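Local coordinates for protein transcriptional regulator (AraC-type DNA-binding domain-containing proteins) (Chromobacterium violaceum, PDB 3OIO) that probably binds specific DNA sequences to regulate transcription, this chain being the AraC-type helix-turn-helix domain of a longer regulator, at residues 6-11 and 33-38; 14-19 and 54-59; 60-65 and 95-100; 66-71 and 103-108. All coordinates share one frame; numbering follows the deposited sequence.

Interaction 1: residues 6-11 and 33-38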
# COMPACT_ATOMS: atom_id res chain seq x y z
N GLN A 6 -12.70 2.32 -15.16
CA GLN A 6 -11.40 2.79 -15.65
C GLN A 6 -10.45 1.66 -15.64
O GLN A 6 -9.65 1.52 -14.69
CB GLN A 6 -10.83 3.87 -14.75
CG GLN A 6 -11.53 5.13 -14.94
CD GLN A 6 -11.58 5.52 -16.41
OE1 GLN A 6 -10.56 5.47 -17.12
NE2 GLN A 6 -12.76 5.91 -16.87
N PRO A 7 -10.52 0.83 -16.69
CA PRO A 7 -9.72 -0.38 -16.70
C PRO A 7 -8.24 -0.13 -16.56
O PRO A 7 -7.56 -0.97 -16.01
CB PRO A 7 -10.05 -1.02 -18.06
CG PRO A 7 -10.58 0.14 -18.91
CD PRO A 7 -11.40 0.88 -17.88
N LYS A 8 -7.72 0.99 -17.07
CA LYS A 8 -6.30 1.20 -16.93
C LYS A 8 -5.90 1.41 -15.48
O LYS A 8 -4.84 0.94 -15.04
CB LYS A 8 -5.80 2.39 -17.74
CG LYS A 8 -4.52 2.05 -18.38
CD LYS A 8 -4.86 1.45 -19.75
CE LYS A 8 -3.73 0.62 -20.29
NZ LYS A 8 -3.89 -0.84 -20.00
N LEU A 9 -6.75 2.11 -14.74
CA LEU A 9 -6.47 2.34 -13.33
C LEU A 9 -6.59 1.03 -12.54
O LEU A 9 -5.73 0.71 -11.72
CB LEU A 9 -7.42 3.39 -12.78
CG LEU A 9 -7.22 3.73 -11.31
CD1 LEU A 9 -5.80 4.17 -10.97
CD2 LEU A 9 -8.20 4.81 -10.93
N THR A 10 -7.66 0.27 -12.76
CA THR A 10 -7.78 -1.02 -12.06
C THR A 10 -6.65 -1.99 -12.44
O THR A 10 -6.18 -2.75 -11.60
CB THR A 10 -9.17 -1.67 -12.25
OG1 THR A 10 -9.32 -1.96 -13.62
CG2 THR A 10 -10.27 -0.70 -11.89
N GLU A 11 -6.16 -1.91 -13.69
CA GLU A 11 -5.03 -2.75 -14.09
C GLU A 11 -3.78 -2.37 -13.29
O GLU A 11 -3.07 -3.23 -12.77
CB GLU A 11 -4.76 -2.59 -15.59
CG GLU A 11 -3.67 -3.51 -16.09
CD GLU A 11 -3.39 -3.35 -17.58
OE1 GLU A 11 -4.21 -2.78 -18.34
OE2 GLU A 11 -2.32 -3.81 -18.01
N VAL A 33 1.44 -1.24 -17.81
CA VAL A 33 0.04 -1.01 -18.21
C VAL A 33 -0.12 -0.32 -19.56
O VAL A 33 -1.21 -0.37 -20.16
CB VAL A 33 -0.88 -0.38 -17.13
CG1 VAL A 33 -0.67 -1.07 -15.77
CG2 VAL A 33 -0.64 1.08 -16.99
N GLY A 34 0.95 0.27 -20.09
CA GLY A 34 0.87 0.84 -21.42
C GLY A 34 0.27 2.23 -21.45
O GLY A 34 -0.49 2.56 -22.37
N VAL A 35 0.61 3.05 -20.46
CA VAL A 35 0.27 4.48 -20.52
C VAL A 35 1.51 5.28 -20.17
O VAL A 35 2.46 4.71 -19.61
CB VAL A 35 -0.91 4.85 -19.57
CG1 VAL A 35 -2.19 4.09 -19.97
CG2 VAL A 35 -0.56 4.60 -18.06
N SER A 36 1.52 6.58 -20.48
CA SER A 36 2.65 7.40 -20.01
C SER A 36 2.61 7.61 -18.52
O SER A 36 1.56 7.42 -17.88
CB SER A 36 2.64 8.78 -20.69
OG SER A 36 1.53 9.53 -20.17
N ARG A 37 3.74 8.03 -17.95
CA ARG A 37 3.74 8.34 -16.54
C ARG A 37 2.69 9.43 -16.20
O ARG A 37 1.94 9.32 -15.22
CB ARG A 37 5.16 8.73 -16.08
CG ARG A 37 5.12 9.11 -14.62
CD ARG A 37 6.51 9.30 -14.08
NE ARG A 37 6.47 10.25 -12.99
CZ ARG A 37 7.55 10.64 -12.34
NH1 ARG A 37 8.71 10.08 -12.60
NH2 ARG A 37 7.45 11.52 -11.37
N ARG A 38 2.65 10.48 -17.01
CA ARG A 38 1.69 11.56 -16.81
C ARG A 38 0.25 11.03 -16.83
O ARG A 38 -0.58 11.42 -16.00
CB ARG A 38 1.89 12.63 -17.87
CG ARG A 38 0.96 13.79 -17.75
CD ARG A 38 1.46 14.79 -18.75
NE ARG A 38 0.65 15.95 -18.93
CZ ARG A 38 0.89 16.84 -19.89
NH1 ARG A 38 1.90 16.65 -20.77
NH2 ARG A 38 0.11 17.91 -19.99

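Interaction 2: residues 14-19 and 54-59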
# COMPACT_ATOMS: atom_id res chain seq x y z
N SER A 14 -4.08 -3.61 -9.76
CA SER A 14 -3.84 -5.06 -9.70
C SER A 14 -2.36 -5.39 -9.81
O SER A 14 -1.86 -6.27 -9.09
CB SER A 14 -4.63 -5.78 -10.81
OG SER A 14 -6.01 -5.74 -10.49
N LEU A 15 -1.64 -4.67 -10.67
CA LEU A 15 -0.22 -4.88 -10.79
C LEU A 15 0.49 -4.51 -9.49
O LEU A 15 1.37 -5.25 -9.01
CB LEU A 15 0.31 -4.05 -11.95
CG LEU A 15 1.80 -4.16 -12.22
CD1 LEU A 15 2.20 -5.62 -12.57
CD2 LEU A 15 2.12 -3.19 -13.38
N MSE A 16 0.09 -3.38 -8.89
CA MSE A 16 0.70 -2.98 -7.61
C MSE A 16 0.46 -4.05 -6.53
O MSE A 16 1.36 -4.36 -5.76
CB MSE A 16 0.17 -1.62 -7.13
CG MSE A 16 0.55 -0.49 -8.10
SE MSE A 16 -0.54 1.04 -7.65
CE MSE A 16 0.58 2.49 -7.75
N GLU A 17 -0.75 -4.60 -6.50
CA GLU A 17 -1.11 -5.63 -5.52
C GLU A 17 -0.28 -6.91 -5.64
O GLU A 17 -0.14 -7.64 -4.65
CB GLU A 17 -2.61 -5.97 -5.63
CG GLU A 17 -3.46 -4.84 -5.13
CD GLU A 17 -4.95 -5.05 -5.32
OE1 GLU A 17 -5.37 -6.00 -6.03
OE2 GLU A 17 -5.72 -4.23 -4.76
N ALA A 18 0.28 -7.16 -6.83
CA ALA A 18 1.15 -8.31 -7.05
C ALA A 18 2.61 -8.04 -6.70
O ALA A 18 3.44 -8.94 -6.82
CB ALA A 18 1.05 -8.80 -8.52
N ASN A 19 2.92 -6.83 -6.23
CA ASN A 19 4.31 -6.39 -6.01
C ASN A 19 4.38 -5.52 -4.76
O ASN A 19 4.52 -4.29 -4.82
CB ASN A 19 4.80 -5.63 -7.24
CG ASN A 19 4.98 -6.53 -8.44
OD1 ASN A 19 6.02 -7.20 -8.58
ND2 ASN A 19 3.96 -6.58 -9.31
N LYS A 54 1.64 7.41 -3.47
CA LYS A 54 0.91 7.47 -2.19
C LYS A 54 -0.14 6.38 -2.08
O LYS A 54 -0.30 5.78 -0.99
CB LYS A 54 0.34 8.86 -1.95
CG LYS A 54 1.48 9.85 -1.67
CD LYS A 54 0.99 11.27 -1.47
CE LYS A 54 2.19 12.22 -1.26
NZ LYS A 54 1.80 13.64 -0.94
N TYR A 55 -0.80 6.05 -3.20
CA TYR A 55 -1.72 4.92 -3.17
C TYR A 55 -0.92 3.62 -2.90
O TYR A 55 -1.36 2.74 -2.16
CB TYR A 55 -2.53 4.82 -4.49
CG TYR A 55 -3.54 3.73 -4.42
CD1 TYR A 55 -4.83 3.98 -3.93
CD2 TYR A 55 -3.19 2.42 -4.77
CE1 TYR A 55 -5.76 2.92 -3.81
CE2 TYR A 55 -4.09 1.37 -4.64
CZ TYR A 55 -5.38 1.63 -4.19
OH TYR A 55 -6.28 0.59 -4.06
N TYR A 56 0.26 3.51 -3.50
CA TYR A 56 1.09 2.31 -3.29
C TYR A 56 1.46 2.15 -1.81
O TYR A 56 1.45 1.04 -1.25
CB TYR A 56 2.37 2.41 -4.15
CG TYR A 56 2.81 1.11 -4.79
CD1 TYR A 56 2.54 -0.14 -4.18
CD2 TYR A 56 3.56 1.13 -5.98
CE1 TYR A 56 2.95 -1.34 -4.80
CE2 TYR A 56 3.99 -0.06 -6.60
CZ TYR A 56 3.70 -1.28 -6.00
OH TYR A 56 4.15 -2.42 -6.62
N LEU A 57 1.77 3.27 -1.17
CA LEU A 57 2.04 3.26 0.27
C LEU A 57 0.77 2.79 1.02
O LEU A 57 0.87 1.97 1.94
CB LEU A 57 2.44 4.65 0.75
CG LEU A 57 2.69 4.75 2.28
CD1 LEU A 57 3.85 3.81 2.74
CD2 LEU A 57 2.96 6.25 2.69
N GLU A 58 -0.41 3.30 0.65
CA GLU A 58 -1.64 2.83 1.30
C GLU A 58 -1.80 1.31 1.17
O GLU A 58 -2.21 0.64 2.11
CB GLU A 58 -2.89 3.47 0.69
CG GLU A 58 -2.99 4.96 0.83
CD GLU A 58 -4.29 5.46 0.20
OE1 GLU A 58 -5.36 4.90 0.48
OE2 GLU A 58 -4.23 6.40 -0.63
N LEU A 59 -1.51 0.80 -0.02
CA LEU A 59 -1.64 -0.62 -0.29
C LEU A 59 -0.67 -1.42 0.60
O LEU A 59 -1.07 -2.41 1.24
CB LEU A 59 -1.34 -0.81 -1.77
CG LEU A 59 -1.48 -2.14 -2.45
CD1 LEU A 59 -1.39 -1.92 -3.97
CD2 LEU A 59 -0.37 -3.02 -1.93
O HOH W 1 -5.00 -1.86 -3.65

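Interaction 3: residues 60-65 and 95-100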
# COMPACT_ATOMS: atom_id res chain seq x y z
N ARG A 60 0.59 -0.98 0.66
CA ARG A 60 1.60 -1.65 1.49
C ARG A 60 1.23 -1.58 2.98
O ARG A 60 1.42 -2.57 3.71
CB ARG A 60 2.99 -1.03 1.23
CG ARG A 60 3.52 -1.40 -0.20
CD ARG A 60 4.67 -0.48 -0.73
NE ARG A 60 5.57 -0.25 0.40
CZ ARG A 60 6.12 0.91 0.72
NH1 ARG A 60 6.81 0.98 1.88
NH2 ARG A 60 5.98 1.97 -0.10
N LEU A 61 0.68 -0.44 3.42
CA LEU A 61 0.21 -0.30 4.81
C LEU A 61 -0.97 -1.23 5.12
O LEU A 61 -1.05 -1.79 6.24
CB LEU A 61 -0.20 1.15 5.10
CG LEU A 61 1.05 2.06 5.26
CD1 LEU A 61 0.58 3.53 5.26
CD2 LEU A 61 1.96 1.75 6.52
N ASN A 62 -1.89 -1.41 4.15
CA ASN A 62 -2.96 -2.36 4.35
C ASN A 62 -2.48 -3.80 4.37
O ASN A 62 -3.03 -4.61 5.14
CB ASN A 62 -4.08 -2.13 3.31
CG ASN A 62 -5.06 -1.07 3.78
OD1 ASN A 62 -5.98 -1.34 4.57
ND2 ASN A 62 -4.85 0.17 3.32
N ARG A 63 -1.47 -4.14 3.56
CA ARG A 63 -0.90 -5.49 3.69
C ARG A 63 -0.29 -5.64 5.10
O ARG A 63 -0.41 -6.69 5.75
CB ARG A 63 0.14 -5.78 2.58
CG ARG A 63 0.87 -7.13 2.75
CD ARG A 63 -0.01 -8.39 2.86
NE ARG A 63 -1.05 -8.57 1.84
CZ ARG A 63 -0.87 -9.20 0.68
NH1 ARG A 63 -1.90 -9.34 -0.17
NH2 ARG A 63 0.33 -9.67 0.34
N ALA A 64 0.37 -4.59 5.58
CA ALA A 64 0.98 -4.64 6.93
C ALA A 64 -0.11 -4.88 7.98
O ALA A 64 0.06 -5.66 8.95
CB ALA A 64 1.74 -3.35 7.20
N ARG A 65 -1.24 -4.20 7.82
CA ARG A 65 -2.35 -4.39 8.75
C ARG A 65 -2.80 -5.85 8.75
O ARG A 65 -3.05 -6.44 9.84
CB ARG A 65 -3.50 -3.43 8.38
CG ARG A 65 -4.75 -3.61 9.26
CD ARG A 65 -5.74 -2.49 9.03
NE ARG A 65 -6.92 -2.68 9.85
CZ ARG A 65 -8.02 -3.36 9.47
NH1 ARG A 65 -8.08 -3.91 8.27
NH2 ARG A 65 -9.05 -3.51 10.31
N ARG A 95 0.93 4.73 11.85
CA ARG A 95 0.14 5.51 12.80
C ARG A 95 -0.53 6.73 12.13
O ARG A 95 -1.68 7.06 12.43
CB ARG A 95 1.01 5.95 13.99
CG ARG A 95 0.23 6.77 15.02
CD ARG A 95 1.16 7.34 16.09
NE ARG A 95 0.39 8.15 17.02
CZ ARG A 95 0.92 8.97 17.92
NH1 ARG A 95 2.25 9.12 17.99
NH2 ARG A 95 0.13 9.66 18.74
N ASN A 96 0.19 7.40 11.25
CA ASN A 96 -0.41 8.53 10.54
C ASN A 96 -1.62 8.08 9.69
O ASN A 96 -2.64 8.78 9.58
CB ASN A 96 0.63 9.20 9.64
CG ASN A 96 0.03 10.36 8.85
OD1 ASN A 96 -0.51 11.28 9.43
ND2 ASN A 96 0.12 10.29 7.53
N HIS A 97 -1.50 6.89 9.09
CA HIS A 97 -2.52 6.43 8.17
C HIS A 97 -3.76 5.87 8.89
O HIS A 97 -4.90 6.19 8.50
CB HIS A 97 -1.94 5.36 7.24
CG HIS A 97 -2.92 4.92 6.21
ND1 HIS A 97 -3.20 5.69 5.09
CD2 HIS A 97 -3.75 3.85 6.15
CE1 HIS A 97 -4.13 5.07 4.37
NE2 HIS A 97 -4.48 3.96 5.01
N PHE A 98 -3.52 5.05 9.92
CA PHE A 98 -4.59 4.30 10.58
C PHE A 98 -5.01 4.87 11.92
O PHE A 98 -6.00 4.42 12.52
CB PHE A 98 -4.16 2.84 10.78
CG PHE A 98 -4.20 2.03 9.53
CD1 PHE A 98 -5.41 1.78 8.86
CD2 PHE A 98 -3.01 1.49 9.01
CE1 PHE A 98 -5.44 1.01 7.66
CE2 PHE A 98 -3.03 0.70 7.84
CZ PHE A 98 -4.24 0.45 7.17
N ASN A 99 -4.25 5.86 12.39
CA ASN A 99 -4.49 6.50 13.69
C ASN A 99 -4.42 5.54 14.87
O ASN A 99 -5.08 5.75 15.88
CB ASN A 99 -5.82 7.25 13.69
CG ASN A 99 -5.83 8.36 12.69
OD1 ASN A 99 -6.73 8.45 11.86
ND2 ASN A 99 -4.81 9.18 12.73
N ILE A 100 -3.62 4.48 14.70
CA ILE A 100 -3.15 3.63 15.79
C ILE A 100 -1.81 3.09 15.37
O ILE A 100 -1.50 3.03 14.18
CB ILE A 100 -4.10 2.46 16.14
CG1 ILE A 100 -4.30 1.52 14.96
CG2 ILE A 100 -5.44 2.95 16.68
CD1 ILE A 100 -5.02 0.16 15.43

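Interaction 4: residues 66-71 and 103-108. With SO4 (sulfate ion), chain C.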
# COMPACT_ATOMS: atom_id res chain seq x y z
N GLN A 66 -2.94 -6.44 7.56
CA GLN A 66 -3.27 -7.86 7.44
C GLN A 66 -2.28 -8.75 8.19
O GLN A 66 -2.69 -9.67 8.90
CB GLN A 66 -3.45 -8.28 5.96
CG GLN A 66 -4.62 -7.58 5.23
CD GLN A 66 -4.67 -7.85 3.71
OE1 GLN A 66 -3.69 -7.68 2.99
NE2 GLN A 66 -5.83 -8.22 3.23
N LEU A 67 -0.98 -8.46 8.06
CA LEU A 67 0.07 -9.23 8.75
C LEU A 67 0.06 -9.02 10.28
O LEU A 67 0.34 -9.96 11.04
CB LEU A 67 1.46 -8.90 8.17
CG LEU A 67 1.66 -9.29 6.70
CD1 LEU A 67 2.99 -8.71 6.20
CD2 LEU A 67 1.63 -10.81 6.47
N LEU A 68 -0.29 -7.82 10.71
CA LEU A 68 -0.41 -7.52 12.13
C LEU A 68 -1.55 -8.27 12.75
O LEU A 68 -1.50 -8.64 13.94
CB LEU A 68 -0.61 -6.03 12.34
CG LEU A 68 0.71 -5.24 12.10
CD1 LEU A 68 0.36 -3.78 11.84
CD2 LEU A 68 1.69 -5.38 13.29
N GLN A 69 -2.59 -8.49 11.95
CA GLN A 69 -3.75 -9.21 12.46
C GLN A 69 -3.59 -10.73 12.41
O GLN A 69 -4.30 -11.43 13.12
CB GLN A 69 -5.02 -8.74 11.77
CG GLN A 69 -5.34 -7.30 12.08
CD GLN A 69 -6.56 -6.81 11.39
OE1 GLN A 69 -6.91 -7.24 10.29
NE2 GLN A 69 -7.21 -5.86 12.01
N GLN A 70 -2.62 -11.23 11.62
CA GLN A 70 -2.47 -12.69 11.42
C GLN A 70 -1.12 -13.38 11.58
O GLN A 70 -1.00 -14.57 11.26
CB GLN A 70 -2.97 -13.04 10.04
CG GLN A 70 -4.28 -12.38 9.74
CD GLN A 70 -4.77 -12.66 8.36
OE1 GLN A 70 -4.37 -13.65 7.73
NE2 GLN A 70 -5.66 -11.81 7.87
N THR A 71 -0.12 -12.75 12.14
CA THR A 71 1.15 -13.43 12.25
C THR A 71 1.76 -13.07 13.59
O THR A 71 1.28 -12.16 14.25
CB THR A 71 2.13 -12.97 11.12
OG1 THR A 71 2.55 -11.63 11.36
CG2 THR A 71 1.48 -13.03 9.72
N ARG A 103 1.70 -1.79 16.98
CA ARG A 103 1.58 -2.57 18.21
C ARG A 103 0.13 -2.55 18.71
O ARG A 103 -0.39 -3.60 19.17
CB ARG A 103 2.60 -2.07 19.27
CG ARG A 103 2.65 -2.80 20.58
CD ARG A 103 3.92 -2.34 21.37
NE ARG A 103 5.13 -3.11 21.01
CZ ARG A 103 6.06 -2.74 20.12
NH1 ARG A 103 5.97 -1.58 19.47
NH2 ARG A 103 7.09 -3.53 19.88
N GLU A 104 -0.55 -1.41 18.58
CA GLU A 104 -1.95 -1.31 19.02
C GLU A 104 -2.82 -2.16 18.09
O GLU A 104 -3.76 -2.83 18.54
CB GLU A 104 -2.42 0.15 19.02
CG GLU A 104 -1.88 0.92 20.23
CD GLU A 104 -2.00 2.45 20.16
OE1 GLU A 104 -2.09 3.08 19.07
OE2 GLU A 104 -1.94 3.05 21.26
N GLU A 105 -2.52 -2.12 16.79
CA GLU A 105 -3.30 -2.93 15.81
C GLU A 105 -3.19 -4.42 16.19
O GLU A 105 -4.20 -5.14 16.26
CB GLU A 105 -2.75 -2.74 14.39
CG GLU A 105 -3.64 -3.42 13.32
CD GLU A 105 -4.85 -2.55 12.99
OE1 GLU A 105 -4.68 -1.50 12.37
OE2 GLU A 105 -5.98 -2.94 13.36
N ARG A 106 -1.97 -4.88 16.45
CA ARG A 106 -1.83 -6.29 16.84
C ARG A 106 -2.53 -6.59 18.16
O ARG A 106 -3.19 -7.65 18.29
CB ARG A 106 -0.37 -6.72 16.88
CG ARG A 106 -0.27 -8.04 17.63
CD ARG A 106 0.81 -8.92 17.12
NE ARG A 106 0.79 -9.11 15.68
CZ ARG A 106 1.88 -9.45 15.00
NH1 ARG A 106 3.02 -9.64 15.65
NH2 ARG A 106 1.82 -9.62 13.69
N ALA A 107 -2.45 -5.67 19.13
CA ALA A 107 -3.12 -5.92 20.43
C ALA A 107 -4.62 -6.05 20.25
O ALA A 107 -5.27 -6.79 20.99
CB ALA A 107 -2.81 -4.78 21.43
N GLN A 108 -5.16 -5.33 19.26
CA GLN A 108 -6.60 -5.34 19.02
C GLN A 108 -7.10 -6.37 18.00
O GLN A 108 -8.31 -6.38 17.70
CB GLN A 108 -7.03 -3.92 18.61
CG GLN A 108 -6.83 -2.90 19.74
CD GLN A 108 -7.08 -1.47 19.27
OE1 GLN A 108 -7.83 -1.26 18.31
NE2 GLN A 108 -6.45 -0.48 19.93
S SO4 C . 7.72 -6.72 18.63
O1 SO4 C . 8.37 -5.42 18.27
O2 SO4 C . 6.87 -7.21 17.52
O3 SO4 C . 8.71 -7.80 18.82
O4 SO4 C . 6.94 -6.48 19.85
O HOH W 2 -6.58 -4.95 14.95

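Interaction 1: residues 6-11 and 33-38
Van der Waals contact between E11 and V33 brings helix 7-17 against the end of helix 26-33. The two side chains lie alongside each other, pointing opposite ways: CG of E11 is 3.9 Å from V33 CG1, and OE2 lies 3.7 Å from V33 CA. CG of E11 stands anti to its backbone N (chi1 -175°), beside V33 CG1, and the extended chain beyond it carries the carboxylate past V33 CB. An apolar pair, K8 CG to V35 CG1 at 3.5 Å, is tight.

The ionic contact lies within one helix turn, where K8 NZ meets E11 OE1 at 2.6 Å in a salt bridge beside V33. K8 has two deposited conformers; both its contacts hold for the one described, and the placing of the lysine end is doubtful.

Backbone shape sets the other side. G34 leaves the helix with positive phi, where a side chain would press on the preceding carbonyl oxygen. S36 then caps the next helix through OG to Q39 N, completing the turn of the first helix-turn-helix motif. The chemistry implies a surface contact in which long charged residues cover valines with their aliphatic parts and probably offset each other's charge.

Interaction 2: residues 14-19 and 54-59
M16 and Y56 form a Met-aromatic contact where helix 7-17 meets the long helix 52-70, which links the two helix-turn-helix motifs of an AraC-type domain. M16 is present as selenomethionine, the selenium standing where methionine has sulfur. Its chain lies across one face of the Y56 ring: CG is 3.9 Å from the ring centroid and 14° off the normal, a CH-pi contact, while SE lies over the same ring at 4.6 Å from the centroid. CG of M16 is anti to its carbonyl carbon (chi1 -64°), and a bend at chi3 places CE 3.7 Å from Y56 CD2. A flexible, polarisable side chain suits this place, since SE also meets the Y55 ring obliquely, 4.1 Å from CD2. I29 of helix 26-33 touches both M16 and Y56, which adds a third helix to this partly buried cluster.

L59 packs against the same residue, its CD1 3.5 Å from M16 CB in the conformer described, and touches the E17 methylene CG as well. A water joins E17 OE2 to Y55 OH.

The Y56 hydroxyl does the polar work just beyond helix 7-17, at N19. N19 folds back so that ND2 donates to L15 O, opposite in face to A18 N. Y56 OH is also bonded to L24 N, and it donates to N19 O at 2.6 Å, in the carbonyl plane and on a lone pair.

Interaction 3: residues 60-65 and 95-100
F98 wedges its ring against L61, N62 and R65 of the long helix 52-70, and apolar contact carries much of the junction. CE2 packs 4.0 Å from L61 CB. Beside it, L61 CD1 packs on H97 CB at 3.7 Å; CG of H97 is anti to its own backbone N (chi1 -176°), which puts it near L61 CD1, and NE2 lies 4.2 Å from N62 ND2.

The second kind of contact is CH-pi. R65 runs extended from CG to NE and lays CD over one face of F98, 4.1 Å from the centroid. Over the other face, CD2 of H97 sits 3.4 Å above the ring plane, so the phenyl is sandwiched between an arginine methylene and a histidine. Arginine suits the place: its methylenes cover an aromatic ring while NE makes a long, weak ion pair with E105.

Polar groups skirt the ring. L61 O lies at its edge, near the plane, 3.6 Å from CE2. N62 OD1 comes to the edge 3.6 Å from CZ, its amide turned steeply against the phenyl, while ND2 is bonded to E58 O in its own helix. Helix 87-98 is the second helix of the C-terminal helix-turn-helix motif, and seating it on the long linker helix is characteristic of the AraC-type fold.

Interaction 4: residues 66-71 and 103-108
R106 turns its guanidinium onto the carbonyl end of helix 52-70, so that a side chain from helix 102-107 takes up the carbonyl oxygens of L67 and L68 near the C-terminal end of that helix. In the conformer described, NE donates to L68 O at 2.9 Å, with an N-H...O angle of 168° and the oxygen in the guanidinium plane. NH2 adds a weak bond to L67 O at 3.1 Å, and NH1 is bonded to K73 O in the following loop. Bends at chi2 and chi3 (-51°) bring NE round to the carbonyls. T71 O lies over one face of the group, only 2.7 Å from NH2 yet at an angle too poor for a hydrogen bond, and L68 CD2 lies over the opposite face, toward its rim.

T71 OG1 also donates to L67 O, from above the carbonyl plane, at 2.8 Å. The axes of 66-70 and 103-107 approach to 8.4 Å, with a signed crossing angle of -47°.

E105 is buried. CG packs on L68 CB, OE1 is bonded to Y94 OH, and OE2 accepts a hydrogen bond from a water at 2.6 Å, which also bridges to E105 O and Q69 NE2. R103 NH2 holds a sulfate, probably from the crystallisation liquor, that is also bonded to I75 N.

The chemistry suggests that a positive group suits the negative end of the helix dipole, while a buried carboxylate is kept satisfied by a tyrosine and a water.

In the fold
Helix 52-70 is common to interactions 2, 3 and 4, which follow one another along it, whereas interaction 1 shares helix 7-17 with interaction 2. Interaction 2 lies nearest the middle of the chain, its centre about 5 Å from that of the chain, and relies on aromatic and methionine contacts; interactions 1 and 3 are surface contacts, the first of charged chains over valines, the second of a sandwiched phenyl. Interaction 4, partly buried, is the most polar. Interactions 1 and 4 lie on opposite sides of the centre, their centres about 33 Å apart, one at the first helix-turn-helix motif, the other at the far end of helix 52-70. Neighbours touch: V33 meets L15, E58 meets H97, and I100 meets E105.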